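Local coordinates for protein putative NAD(P)H-flavin oxidoreductase (Neisseria meningitidis serogroup A / serotype 4A, PDB 6WT2) that binds flavin mononucleotide and probably acts as a dimeric, NAD(P)H-dependent nitroreductase that reduces nitro compounds such as chloramphenicol, at residues E104-R109 with A118-R123; K93-D98 with D143-Q148; L45-V50 with L153-T158; F36-E41 with A161-D166. All blocks are in the same frame, centred on the assembly; numbering follows the deposited sequence.

Contact 1: residues E104-R109 with A118-R123; sequences ESLKRR and AKSLAR. With NIO (nicotinic acid), chain E; FMN (flavin mononucleotide), chain K.
L106 of helix 100-108 pushes both of its methyl groups against helix 114-131. CD2 does most of the touching, at 3.8 Å from CD2 of L121 and 3.9 Å from CB of S120, while CD1 of L106 also reaches CB of S120. The two leucines meet at a slant, and S120 presents its methylene carbon to the fork of L106. With CG anti to the backbone N (chi1 175°), L106 extends straight out toward the other helix. L121 gets there differently: its CB leaves the backbone alongside the gap rather than into it, and the branch, CG with CD2, brings it to L106. M117 and Y124, a turn to each side on helix 114-131, and V111 in the connecting loop enclose L106 further. The contact is thus the apolar seam between two consecutive helices of the nitroreductase fold, 100-108 and 114-131, and the first of them ends beside the pocket for nicotinic acid and FMN. There R109, just past the helix end, points its guanidinium at bound nicotinic acid. NH1 and NH2 each donate to the same carboxylate oxygen, O2 of nicotinic acid, at 3.1 Å, with that oxygen lying at the guanidinium edge in its plane. Angles of 144° and 143° make the grip an almost symmetric fork. O4' of the flavin ribityl chain sits over one face of the guanidinium, 3.9 Å from NE of R109. A bend at chi3 turns the end of the arginine to the ligand, and NH1 has a further hydrogen bond to the hydroxyl of Y124. R23 of the second subunit packs against R109.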
# COMPACT_ATOMS: atom_id res chain seq x y z
N GLU A 104 -17.42 14.82 -2.47
CA GLU A 104 -16.38 15.82 -2.30
C GLU A 104 -15.12 15.45 -3.07
O GLU A 104 -14.49 16.31 -3.70
CB GLU A 104 -16.08 16.01 -0.80
CG GLU A 104 -15.03 17.07 -0.47
CD GLU A 104 -15.56 18.52 -0.54
OE1 GLU A 104 -16.67 18.76 -1.07
OE2 GLU A 104 -14.84 19.42 -0.05
N SER A 105 -14.73 14.16 -3.05
CA SER A 105 -13.53 13.76 -3.76
C SER A 105 -13.71 13.90 -5.27
O SER A 105 -12.77 14.27 -5.97
CB SER A 105 -13.12 12.33 -3.39
OG SER A 105 -14.03 11.38 -3.93
N LEU A 106 -14.93 13.68 -5.76
CA LEU A 106 -15.22 13.84 -7.18
C LEU A 106 -15.11 15.29 -7.62
O LEU A 106 -14.58 15.58 -8.70
CB LEU A 106 -16.62 13.31 -7.49
CG LEU A 106 -17.06 13.55 -8.93
CD1 LEU A 106 -16.07 12.91 -9.88
CD2 LEU A 106 -18.46 12.99 -9.18
N LYS A 107 -15.64 16.23 -6.83
CA LYS A 107 -15.46 17.63 -7.17
C LYS A 107 -14.00 18.02 -7.14
O LYS A 107 -13.56 18.86 -7.93
CB LYS A 107 -16.30 18.50 -6.24
CG LYS A 107 -17.78 18.15 -6.30
CD LYS A 107 -18.65 19.22 -5.68
CE LYS A 107 -18.72 19.10 -4.18
NZ LYS A 107 -19.91 19.89 -3.65
N ARG A 108 -13.22 17.42 -6.23
CA ARG A 108 -11.80 17.73 -6.14
C ARG A 108 -11.02 17.21 -7.36
O ARG A 108 -9.94 17.73 -7.65
CB ARG A 108 -11.22 17.15 -4.85
CG ARG A 108 -9.90 17.76 -4.39
CD ARG A 108 -9.58 17.38 -2.93
NE ARG A 108 -9.57 15.93 -2.77
CZ ARG A 108 -10.43 15.26 -2.01
NH1 ARG A 108 -11.36 15.91 -1.31
NH2 ARG A 108 -10.34 13.94 -1.95
N ARG A 109 -11.56 16.21 -8.06
CA ARG A 109 -11.02 15.80 -9.36
C ARG A 109 -11.36 16.79 -10.47
O ARG A 109 -10.93 16.59 -11.61
CB ARG A 109 -11.54 14.43 -9.76
CG ARG A 109 -11.26 13.34 -8.77
CD ARG A 109 -11.59 11.98 -9.35
NE ARG A 109 -10.62 11.58 -10.37
CZ ARG A 109 -10.61 10.38 -10.96
NH1 ARG A 109 -11.52 9.47 -10.66
NH2 ARG A 109 -9.68 10.11 -11.87
N ALA A 118 -23.08 13.44 -12.42
CA ALA A 118 -24.01 12.32 -12.45
C ALA A 118 -23.43 11.14 -13.23
O ALA A 118 -23.57 9.98 -12.82
CB ALA A 118 -25.34 12.77 -13.07
N LYS A 119 -22.76 11.42 -14.35
CA LYS A 119 -22.23 10.35 -15.19
C LYS A 119 -21.04 9.66 -14.54
O LYS A 119 -20.84 8.44 -14.70
CB LYS A 119 -21.85 10.91 -16.56
CG LYS A 119 -21.63 9.86 -17.64
CD LYS A 119 -21.67 10.49 -19.03
CE LYS A 119 -20.46 11.37 -19.30
NZ LYS A 119 -19.20 10.59 -19.49
N SER A 120 -20.21 10.43 -13.84
CA SER A 120 -19.10 9.84 -13.09
C SER A 120 -19.60 8.94 -11.98
O SER A 120 -19.09 7.83 -11.78
CB SER A 120 -18.22 10.95 -12.49
OG SER A 120 -17.50 11.63 -13.50
N LEU A 121 -20.60 9.40 -11.22
CA LEU A 121 -21.13 8.61 -10.12
C LEU A 121 -21.76 7.32 -10.62
O LEU A 121 -21.69 6.29 -9.94
CB LEU A 121 -22.14 9.44 -9.30
CG LEU A 121 -21.57 10.65 -8.55
CD1 LEU A 121 -22.68 11.44 -7.84
CD2 LEU A 121 -20.49 10.21 -7.55
N ALA A 122 -22.38 7.35 -11.79
CA ALA A 122 -22.89 6.12 -12.40
C ALA A 122 -21.76 5.13 -12.67
O ALA A 122 -21.91 3.93 -12.42
CB ALA A 122 -23.64 6.44 -13.70
N ARG A 123 -20.61 5.62 -13.16
CA ARG A 123 -19.47 4.74 -13.38
C ARG A 123 -18.91 4.22 -12.06
O ARG A 123 -18.56 3.03 -11.96
CB ARG A 123 -18.38 5.46 -14.18
CG ARG A 123 -18.75 5.73 -15.63
CD ARG A 123 -17.54 6.17 -16.44
NE ARG A 123 -17.12 7.53 -16.12
CZ ARG A 123 -17.64 8.62 -16.68
NH1 ARG A 123 -18.60 8.50 -17.58
NH2 ARG A 123 -17.21 9.83 -16.33
N NIO E . -11.92 3.37 -12.76
C1 NIO E . -11.32 4.55 -12.57
C2 NIO E . -10.66 4.83 -11.39
C3 NIO E . -10.62 3.87 -10.38
C4 NIO E . -11.26 2.66 -10.59
C5 NIO E . -11.91 2.43 -11.80
C6 NIO E . -9.99 6.16 -11.19
O1 NIO E . -9.26 6.32 -10.19
O2 NIO E . -10.20 7.08 -12.02
N1 FMN K . -6.88 5.44 -12.79
C2 FMN K . -7.47 4.96 -13.92
O2 FMN K . -7.52 5.72 -14.91
N3 FMN K . -8.11 3.78 -13.98
C4 FMN K . -8.13 2.93 -12.93
O4 FMN K . -8.62 1.79 -13.01
C4A FMN K . -7.45 3.35 -11.69
N5 FMN K . -7.57 2.63 -10.56
C5A FMN K . -6.86 2.97 -9.47
C6 FMN K . -6.68 2.03 -8.46
C7 FMN K . -5.98 2.41 -7.33
C7M FMN K . -5.78 1.40 -6.23
C8 FMN K . -5.25 3.70 -7.30
C8M FMN K . -4.38 4.08 -6.14
C9 FMN K . -5.43 4.63 -8.32
C9A FMN K . -6.12 4.27 -9.44
N10 FMN K . -6.23 5.17 -10.52
C10 FMN K . -6.90 4.72 -11.66
C1' FMN K . -5.53 6.46 -10.50
C2' FMN K . -6.28 7.49 -9.63
O2' FMN K . -7.41 7.99 -10.35
C3' FMN K . -5.33 8.62 -9.32
O3' FMN K . -4.29 8.11 -8.48
C4' FMN K . -6.01 9.79 -8.60
O4' FMN K . -7.06 10.26 -9.45
C5' FMN K . -5.01 10.90 -8.33
O5' FMN K . -4.30 11.20 -9.54
P FMN K . -2.69 11.18 -9.53
O1P FMN K . -2.30 12.12 -8.43
O2P FMN K . -2.30 11.58 -10.93
O3P FMN K . -2.40 9.71 -9.24

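Contact 2: residues K93-D98 with D143-Q148; sequences KNARFD and DWCCRQ
A95 meets helix 138-162 through two apolar touches. Its CB, pointing at the helix, lies 3.6 Å from SG of C145 and 4.4 Å from CZ3 of W144. C145 holds its sulfur anti to the carbonyl carbon (chi1 -67°), which brings SG up beside the alanine methyl; P54 and A91 pack on the same cysteine. The A95 carbonyl O also approaches the indole, 3.8 Å from CZ3 of W144, at the ring edge and near the ring plane, while Q128 NE2 of helix 114-131 hydrogen-bonds that oxygen. A95 is the centre of an inverse gamma turn, a tight bend in the loop after strand 85-92. Within the segments, R96 and D98 form a salt bridge and Q148 a hydrogen bond. R96 grips D98 side-on, NE to OD1 and NH2 to OD2, both at 2.9 Å; the NH2 bond is the straighter, at 169°, and this salt bridge lies in the loop just ahead of helix 100-108. Q148 folds its amide back along its own helix, so that NE2 donates to O of W144 at 3.2 Å, from above the carbonyl plane. W144 NE1 and, as a second bond, Q148 NE2 donate to the carboxylate of E171 of the second subunit. The bonds to E171 place this stretch of helix 138-162 at the nitroreductase dimer interface, beside the FMN pocket, to which Q148 itself belongs.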
# COMPACT_ATOMS: atom_id res chain seq x y z
N LYS A 93 -15.01 4.70 6.44
CA LYS A 93 -16.08 3.71 6.43
C LYS A 93 -17.20 4.15 5.48
O LYS A 93 -17.47 5.34 5.30
CB LYS A 93 -16.66 3.51 7.83
CG LYS A 93 -15.68 2.90 8.83
CD LYS A 93 -16.37 2.55 10.14
CE LYS A 93 -15.42 1.87 11.12
NZ LYS A 93 -16.07 1.64 12.45
N ASN A 94 -17.87 3.15 4.89
CA ASN A 94 -19.05 3.35 4.05
C ASN A 94 -18.80 4.42 2.99
O ASN A 94 -19.58 5.36 2.82
CB ASN A 94 -20.28 3.68 4.89
CG ASN A 94 -20.62 2.56 5.86
OD1 ASN A 94 -20.55 2.74 7.08
ND2 ASN A 94 -20.95 1.39 5.33
N ALA A 95 -17.69 4.27 2.28
CA ALA A 95 -17.34 5.16 1.17
C ALA A 95 -18.05 4.70 -0.12
O ALA A 95 -17.42 4.41 -1.14
CB ALA A 95 -15.83 5.21 0.99
N ARG A 96 -19.38 4.65 -0.04
CA ARG A 96 -20.21 4.33 -1.18
C ARG A 96 -20.15 5.42 -2.25
O ARG A 96 -19.87 6.59 -1.95
CB ARG A 96 -21.67 4.15 -0.75
CG ARG A 96 -21.93 2.95 0.14
CD ARG A 96 -23.37 2.97 0.65
NE ARG A 96 -24.32 3.27 -0.42
CZ ARG A 96 -24.85 2.36 -1.23
NH1 ARG A 96 -24.53 1.08 -1.12
NH2 ARG A 96 -25.70 2.74 -2.17
N PHE A 97 -20.44 5.04 -3.49
CA PHE A 97 -20.47 6.00 -4.59
C PHE A 97 -21.39 7.19 -4.30
O PHE A 97 -21.15 8.30 -4.81
CB PHE A 97 -20.91 5.32 -5.89
CG PHE A 97 -22.34 4.86 -5.86
CD1 PHE A 97 -23.34 5.65 -6.42
CD2 PHE A 97 -22.68 3.68 -5.24
CE1 PHE A 97 -24.66 5.25 -6.36
CE2 PHE A 97 -24.01 3.27 -5.18
CZ PHE A 97 -25.00 4.06 -5.74
N ASP A 98 -22.46 6.99 -3.52
CA ASP A 98 -23.44 8.04 -3.26
C ASP A 98 -23.24 8.74 -1.92
O ASP A 98 -24.15 9.44 -1.44
CB ASP A 98 -24.87 7.47 -3.36
CG ASP A 98 -25.10 6.26 -2.45
OD1 ASP A 98 -24.28 5.99 -1.54
OD2 ASP A 98 -26.12 5.55 -2.65
N ASP A 143 -12.53 -2.37 3.77
CA ASP A 143 -11.25 -2.95 3.37
C ASP A 143 -10.72 -2.33 2.08
O ASP A 143 -9.50 -2.19 1.92
CB ASP A 143 -11.40 -4.47 3.24
CG ASP A 143 -11.15 -5.20 4.58
OD1 ASP A 143 -10.69 -4.55 5.55
OD2 ASP A 143 -11.40 -6.43 4.66
N TRP A 144 -11.62 -1.96 1.16
CA TRP A 144 -11.22 -1.20 -0.02
C TRP A 144 -10.48 0.08 0.35
O TRP A 144 -9.40 0.36 -0.17
CB TRP A 144 -12.46 -0.88 -0.87
CG TRP A 144 -12.17 -0.07 -2.11
CD1 TRP A 144 -11.30 -0.38 -3.12
CD2 TRP A 144 -12.77 1.18 -2.46
NE1 TRP A 144 -11.32 0.61 -4.08
CE2 TRP A 144 -12.21 1.58 -3.70
CE3 TRP A 144 -13.72 2.01 -1.85
CZ2 TRP A 144 -12.58 2.76 -4.34
CZ3 TRP A 144 -14.08 3.19 -2.49
CH2 TRP A 144 -13.51 3.55 -3.72
N CYS A 145 -11.03 0.85 1.30
CA CYS A 145 -10.34 2.07 1.71
C CYS A 145 -9.03 1.75 2.43
O CYS A 145 -8.03 2.43 2.22
CB CYS A 145 -11.27 2.93 2.57
SG CYS A 145 -12.67 3.56 1.59
N CYS A 146 -9.03 0.73 3.30
CA CYS A 146 -7.80 0.31 3.97
C CYS A 146 -6.67 0.02 2.98
O CYS A 146 -5.51 0.36 3.24
CB CYS A 146 -8.06 -0.92 4.84
SG CYS A 146 -9.02 -0.56 6.36
N ARG A 147 -6.97 -0.63 1.85
CA ARG A 147 -5.93 -0.89 0.87
C ARG A 147 -5.26 0.40 0.42
O ARG A 147 -4.02 0.47 0.32
CB ARG A 147 -6.50 -1.63 -0.35
CG ARG A 147 -7.06 -3.02 -0.08
CD ARG A 147 -7.76 -3.50 -1.34
NE ARG A 147 -8.31 -4.85 -1.22
CZ ARG A 147 -8.44 -5.68 -2.25
NH1 ARG A 147 -8.05 -5.29 -3.46
NH2 ARG A 147 -8.94 -6.90 -2.07
N GLN A 148 -6.06 1.44 0.14
CA GLN A 148 -5.48 2.72 -0.27
C GLN A 148 -4.52 3.25 0.79
O GLN A 148 -3.45 3.78 0.45
CB GLN A 148 -6.59 3.74 -0.57
CG GLN A 148 -7.83 3.20 -1.32
CD GLN A 148 -7.50 2.52 -2.64
OE1 GLN A 148 -6.70 3.03 -3.44
NE2 GLN A 148 -8.12 1.37 -2.89

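Contact 3: residues L45-V50 with L153-T158; sequences LSPSSV and LGNMMT. With FMN (flavin mononucleotide), chain K; NIO (nicotinic acid), chain E.
S46 and N155 face each other squarely, each with its CB directed across the contact. The amide of N155 lies flat toward the serine: ND2 donates to OG of S46 at 2.9 Å, the N-H pointing almost straight at the oxygen (175°) and the oxygen only 3° out of the amide plane. S46 keeps OG beside its own backbone N (chi1 -70°), where it also bonds to the carbonyl of L42 in the last turn of helix 33-44. One hydroxyl thereby ties the helix end to helix 138-162. The amide of N155 is fixed at its other atom too, since OD1 accepts from OG1 of T158 of the second subunit; the T158 of this chain makes the same bond to OD1 of N155 of the second subunit. With a partner on each side, the rotation of this buried amide is set. P47 comes at N155 from the opposite direction and touches only loosely, CD to ND2 at 4.1 Å; on the cofactor side of its ring, CB of P47 lies 3.2 Å from O3' of FMN. Beyond it the chain runs over a face of the flavin ring, with N of S49 3.4 Å from C8 of FMN. S49 OG bonds E171 of the second subunit. V50 brings CG1 to 3.4 Å from C3 of nicotinic acid, and its N makes a weak hydrogen bond of 2.7 Å to ligand O1. The loop 45-50 is one flavin-binding loop of a nitroreductase site shared by two subunits, pinned at its root to the dimer's central helix.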
# COMPACT_ATOMS: atom_id res chain seq x y z
N LEU A 45 0.21 13.23 -0.71
CA LEU A 45 0.32 13.19 -2.16
C LEU A 45 0.18 11.78 -2.75
O LEU A 45 0.22 11.64 -3.98
CB LEU A 45 1.66 13.79 -2.59
CG LEU A 45 1.91 15.25 -2.21
CD1 LEU A 45 3.34 15.63 -2.58
CD2 LEU A 45 0.90 16.20 -2.89
N SER A 46 -0.01 10.76 -1.92
CA SER A 46 -0.09 9.41 -2.44
C SER A 46 -1.33 9.28 -3.32
O SER A 46 -2.30 10.02 -3.13
CB SER A 46 -0.14 8.38 -1.31
OG SER A 46 1.12 8.30 -0.65
N PRO A 47 -1.32 8.38 -4.29
CA PRO A 47 -2.51 8.15 -5.10
C PRO A 47 -3.52 7.30 -4.35
O PRO A 47 -3.20 6.64 -3.36
CB PRO A 47 -1.97 7.41 -6.32
CG PRO A 47 -0.83 6.60 -5.75
CD PRO A 47 -0.21 7.48 -4.69
N SER A 48 -4.74 7.30 -4.86
CA SER A 48 -5.82 6.50 -4.31
C SER A 48 -6.83 6.24 -5.41
O SER A 48 -6.99 7.06 -6.32
CB SER A 48 -6.49 7.20 -3.12
OG SER A 48 -6.92 8.49 -3.49
N SER A 49 -7.53 5.12 -5.28
CA SER A 49 -8.59 4.79 -6.22
C SER A 49 -9.59 5.94 -6.30
O SER A 49 -10.02 6.47 -5.28
CB SER A 49 -9.30 3.51 -5.77
OG SER A 49 -10.28 3.11 -6.71
N VAL A 50 -9.93 6.33 -7.54
CA VAL A 50 -10.81 7.45 -7.91
C VAL A 50 -10.48 8.72 -7.16
O VAL A 50 -11.32 9.61 -7.04
CB VAL A 50 -12.31 7.09 -7.75
CG1 VAL A 50 -12.63 5.78 -8.44
CG2 VAL A 50 -12.77 7.08 -6.29
N LEU A 153 1.05 4.56 3.52
CA LEU A 153 2.01 3.97 4.45
C LEU A 153 3.34 3.66 3.76
O LEU A 153 4.40 4.09 4.22
CB LEU A 153 1.41 2.71 5.07
CG LEU A 153 2.39 1.84 5.87
CD1 LEU A 153 2.61 2.46 7.22
CD2 LEU A 153 1.86 0.42 5.99
N GLY A 154 3.29 2.91 2.65
CA GLY A 154 4.51 2.57 1.94
C GLY A 154 5.32 3.79 1.52
O GLY A 154 6.54 3.82 1.69
N ASN A 155 4.64 4.81 1.00
CA ASN A 155 5.32 6.01 0.51
C ASN A 155 5.96 6.80 1.64
O ASN A 155 7.10 7.27 1.51
CB ASN A 155 4.35 6.89 -0.27
CG ASN A 155 4.11 6.39 -1.67
OD1 ASN A 155 4.96 5.70 -2.26
ND2 ASN A 155 2.97 6.77 -2.25
N MSE A 156 5.26 6.98 2.75
CA MSE A 156 5.83 7.69 3.88
C MSE A 156 7.08 7.00 4.43
O MSE A 156 8.10 7.66 4.69
CB MSE A 156 4.77 7.85 4.97
CG MSE A 156 3.69 8.83 4.56
SE MSE A 156 2.12 8.71 5.68
CE MSE A 156 2.98 9.21 7.34
N MSE A 157 7.04 5.68 4.57
CA MSE A 157 8.21 4.96 5.10
C MSE A 157 9.41 4.95 4.16
O MSE A 157 10.55 5.10 4.58
CB MSE A 157 7.83 3.53 5.45
CG MSE A 157 6.85 3.44 6.59
SE MSE A 157 6.58 1.61 7.09
CE MSE A 157 6.04 0.94 5.31
N THR A 158 9.13 4.77 2.87
CA THR A 158 10.22 4.81 1.89
C THR A 158 10.84 6.19 1.82
O THR A 158 12.07 6.34 1.91
CB THR A 158 9.70 4.37 0.53
OG1 THR A 158 9.35 2.98 0.60
CG2 THR A 158 10.77 4.58 -0.55
N1 FMN K . -6.88 5.44 -12.79
C2 FMN K . -7.47 4.96 -13.92
O2 FMN K . -7.52 5.72 -14.91
N3 FMN K . -8.11 3.78 -13.98
C4 FMN K . -8.13 2.93 -12.93
O4 FMN K . -8.62 1.79 -13.01
C4A FMN K . -7.45 3.35 -11.69
N5 FMN K . -7.57 2.63 -10.56
C5A FMN K . -6.86 2.97 -9.47
C6 FMN K . -6.68 2.03 -8.46
C7 FMN K . -5.98 2.41 -7.33
C7M FMN K . -5.78 1.40 -6.23
C8 FMN K . -5.25 3.70 -7.30
C8M FMN K . -4.38 4.08 -6.14
C9 FMN K . -5.43 4.63 -8.32
C9A FMN K . -6.12 4.27 -9.44
N10 FMN K . -6.23 5.17 -10.52
C10 FMN K . -6.90 4.72 -11.66
C1' FMN K . -5.53 6.46 -10.50
C2' FMN K . -6.28 7.49 -9.63
O2' FMN K . -7.41 7.99 -10.35
C3' FMN K . -5.33 8.62 -9.32
O3' FMN K . -4.29 8.11 -8.48
C4' FMN K . -6.01 9.79 -8.60
O4' FMN K . -7.06 10.26 -9.45
C5' FMN K . -5.01 10.90 -8.33
O5' FMN K . -4.30 11.20 -9.54
P FMN K . -2.69 11.18 -9.53
O1P FMN K . -2.30 12.12 -8.43
O2P FMN K . -2.30 11.58 -10.93
O3P FMN K . -2.40 9.71 -9.24
N NIO E . -11.92 3.37 -12.76
C1 NIO E . -11.32 4.55 -12.57
C2 NIO E . -10.66 4.83 -11.39
C3 NIO E . -10.62 3.87 -10.38
C4 NIO E . -11.26 2.66 -10.59
C5 NIO E . -11.91 2.43 -11.80
C6 NIO E . -9.99 6.16 -11.19
O1 NIO E . -9.26 6.32 -10.19
O2 NIO E . -10.20 7.08 -12.02

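Contact 4: residues F36-E41 with A161-D166; sequences FQFILE and AMAGID
Helix 33-44 packs here against the C-terminal end of the long helix 138-162, at the Schellman motif where that helix gives way to strand 166-170 of the antiparallel sheet of the nitroreductase fold. G164 makes the turn possible: it takes a positive phi of 98°, and its N bonds back to O of A161 at 3.0 Å, within the last helical turn. On either side of this glycine a residue is presented to helix 33-44, A163 before it and I165 after it. Both touches are apolar. The ring of F38 extends from its helix with CG roughly anti to the backbone N (chi1 150°), carrying CE2 to the methyl of A163; V12 of the second subunit packs on the same phenylalanine. The neighbouring I39 meets I165 end to end. Each isoleucine has CG1 beside its backbone N and an extended chi2, so the two chains reach out as near-straight rods from facing backbones whose CA atoms are 9.5 Å apart. A160 underlies both isoleucines, M156 adds to the packing of I39, and I31 and Y204 close round I165. Past the turn, D166 pairs through its backbone with G203 of strand 194-203 as the chain enters strand 166-170. The contacts themselves are light: CE2 of F38 stands 4.0 Å from CB of A163, and CD1 of I39 4.1 Å from CD1 of I165.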
# COMPACT_ATOMS: atom_id res chain seq x y z
N PHE A 36 9.19 16.10 9.70
CA PHE A 36 7.98 15.30 9.81
C PHE A 36 6.88 15.81 8.88
O PHE A 36 6.09 15.01 8.39
CB PHE A 36 7.45 15.25 11.24
CG PHE A 36 6.45 14.15 11.42
CD1 PHE A 36 6.86 12.83 11.38
CD2 PHE A 36 5.10 14.43 11.50
CE1 PHE A 36 5.94 11.80 11.48
CE2 PHE A 36 4.18 13.39 11.60
CZ PHE A 36 4.60 12.08 11.59
N GLN A 37 6.82 17.12 8.65
CA GLN A 37 5.87 17.64 7.67
C GLN A 37 6.13 17.04 6.29
O GLN A 37 5.20 16.79 5.52
CB GLN A 37 5.94 19.16 7.59
CG GLN A 37 5.51 19.89 8.85
CD GLN A 37 3.99 19.96 9.01
OE1 GLN A 37 3.26 20.23 8.05
NE2 GLN A 37 3.52 19.72 10.24
N PHE A 38 7.41 16.88 5.95
CA PHE A 38 7.77 16.23 4.69
C PHE A 38 7.23 14.80 4.63
O PHE A 38 6.71 14.37 3.59
CB PHE A 38 9.29 16.27 4.52
CG PHE A 38 9.87 15.11 3.73
CD1 PHE A 38 9.81 15.09 2.34
CD2 PHE A 38 10.51 14.06 4.39
CE1 PHE A 38 10.35 14.03 1.63
CE2 PHE A 38 11.06 13.00 3.68
CZ PHE A 38 10.98 12.98 2.30
N ILE A 39 7.31 14.07 5.74
CA ILE A 39 6.78 12.71 5.78
C ILE A 39 5.27 12.71 5.59
O ILE A 39 4.72 11.95 4.78
CB ILE A 39 7.19 12.02 7.09
CG1 ILE A 39 8.71 11.86 7.16
CG2 ILE A 39 6.51 10.67 7.23
CD1 ILE A 39 9.20 11.35 8.52
N LEU A 40 4.56 13.58 6.32
CA LEU A 40 3.11 13.67 6.12
C LEU A 40 2.77 14.01 4.68
O LEU A 40 1.76 13.55 4.14
CB LEU A 40 2.50 14.70 7.07
CG LEU A 40 2.58 14.42 8.58
CD1 LEU A 40 2.20 15.69 9.36
CD2 LEU A 40 1.68 13.26 8.98
N GLU A 41 3.61 14.83 4.04
CA GLU A 41 3.31 15.25 2.68
C GLU A 41 3.39 14.06 1.72
O GLU A 41 2.60 13.98 0.77
CB GLU A 41 4.25 16.36 2.24
CG GLU A 41 3.82 17.04 0.95
CD GLU A 41 2.53 17.85 1.10
OE1 GLU A 41 2.28 18.38 2.21
OE2 GLU A 41 1.78 17.95 0.11
N ALA A 161 12.89 6.93 4.89
CA ALA A 161 14.15 6.20 4.85
C ALA A 161 15.13 6.82 3.86
O ALA A 161 16.33 6.90 4.13
CB ALA A 161 13.89 4.74 4.50
N MSE A 162 14.63 7.27 2.71
CA MSE A 162 15.52 7.86 1.71
C MSE A 162 16.21 9.10 2.24
O MSE A 162 17.36 9.38 1.88
CB MSE A 162 14.75 8.18 0.43
CG MSE A 162 14.35 6.93 -0.33
SE MSE A 162 13.50 7.33 -2.03
CE MSE A 162 15.10 7.69 -3.06
N ALA A 163 15.52 9.81 3.14
CA ALA A 163 16.05 11.01 3.77
C ALA A 163 16.78 10.73 5.09
O ALA A 163 17.20 11.68 5.75
CB ALA A 163 14.91 12.02 4.02
N GLY A 164 16.92 9.47 5.48
CA GLY A 164 17.70 9.10 6.65
C GLY A 164 16.92 8.86 7.93
O GLY A 164 17.53 8.86 9.01
N ILE A 165 15.62 8.67 7.85
CA ILE A 165 14.75 8.57 9.01
C ILE A 165 14.21 7.15 9.06
O ILE A 165 13.70 6.64 8.06
CB ILE A 165 13.61 9.61 8.96
CG1 ILE A 165 14.19 11.03 9.09
CG2 ILE A 165 12.55 9.30 10.02
CD1 ILE A 165 13.21 12.13 8.72
N ASP A 166 14.33 6.52 10.22
CA ASP A 166 13.92 5.13 10.33
C ASP A 166 12.43 5.04 10.62
O ASP A 166 11.80 6.02 11.05
CB ASP A 166 14.71 4.42 11.43
CG ASP A 166 16.17 4.25 11.08
OD1 ASP A 166 16.47 3.47 10.16
OD2 ASP A 166 17.03 4.91 11.71

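All four contacts are mostly buried, but their settings differ. The centre of contact 3 lies about 7 Å from that of the chain, that of contact 1 about 24 Å. Contacts 2, 3 and 4 share helix 138-162, taking it in succession from 143-148 to 161-166; contact 1 instead joins helices 100-108 and 114-131. Only contact 3 is hydrogen-bonded across its segments, the others being apolar. Contacts 1 and 3 converge on nicotinic acid and FMN, where CD of R109 comes 3.3 Å from O of V50. Q148 OE1 and S49 N, 2.9 Å apart, link contacts 2 and 3, while contact 4 meets contact 3 by packing, CG of M156 3.3 Å from O of I39.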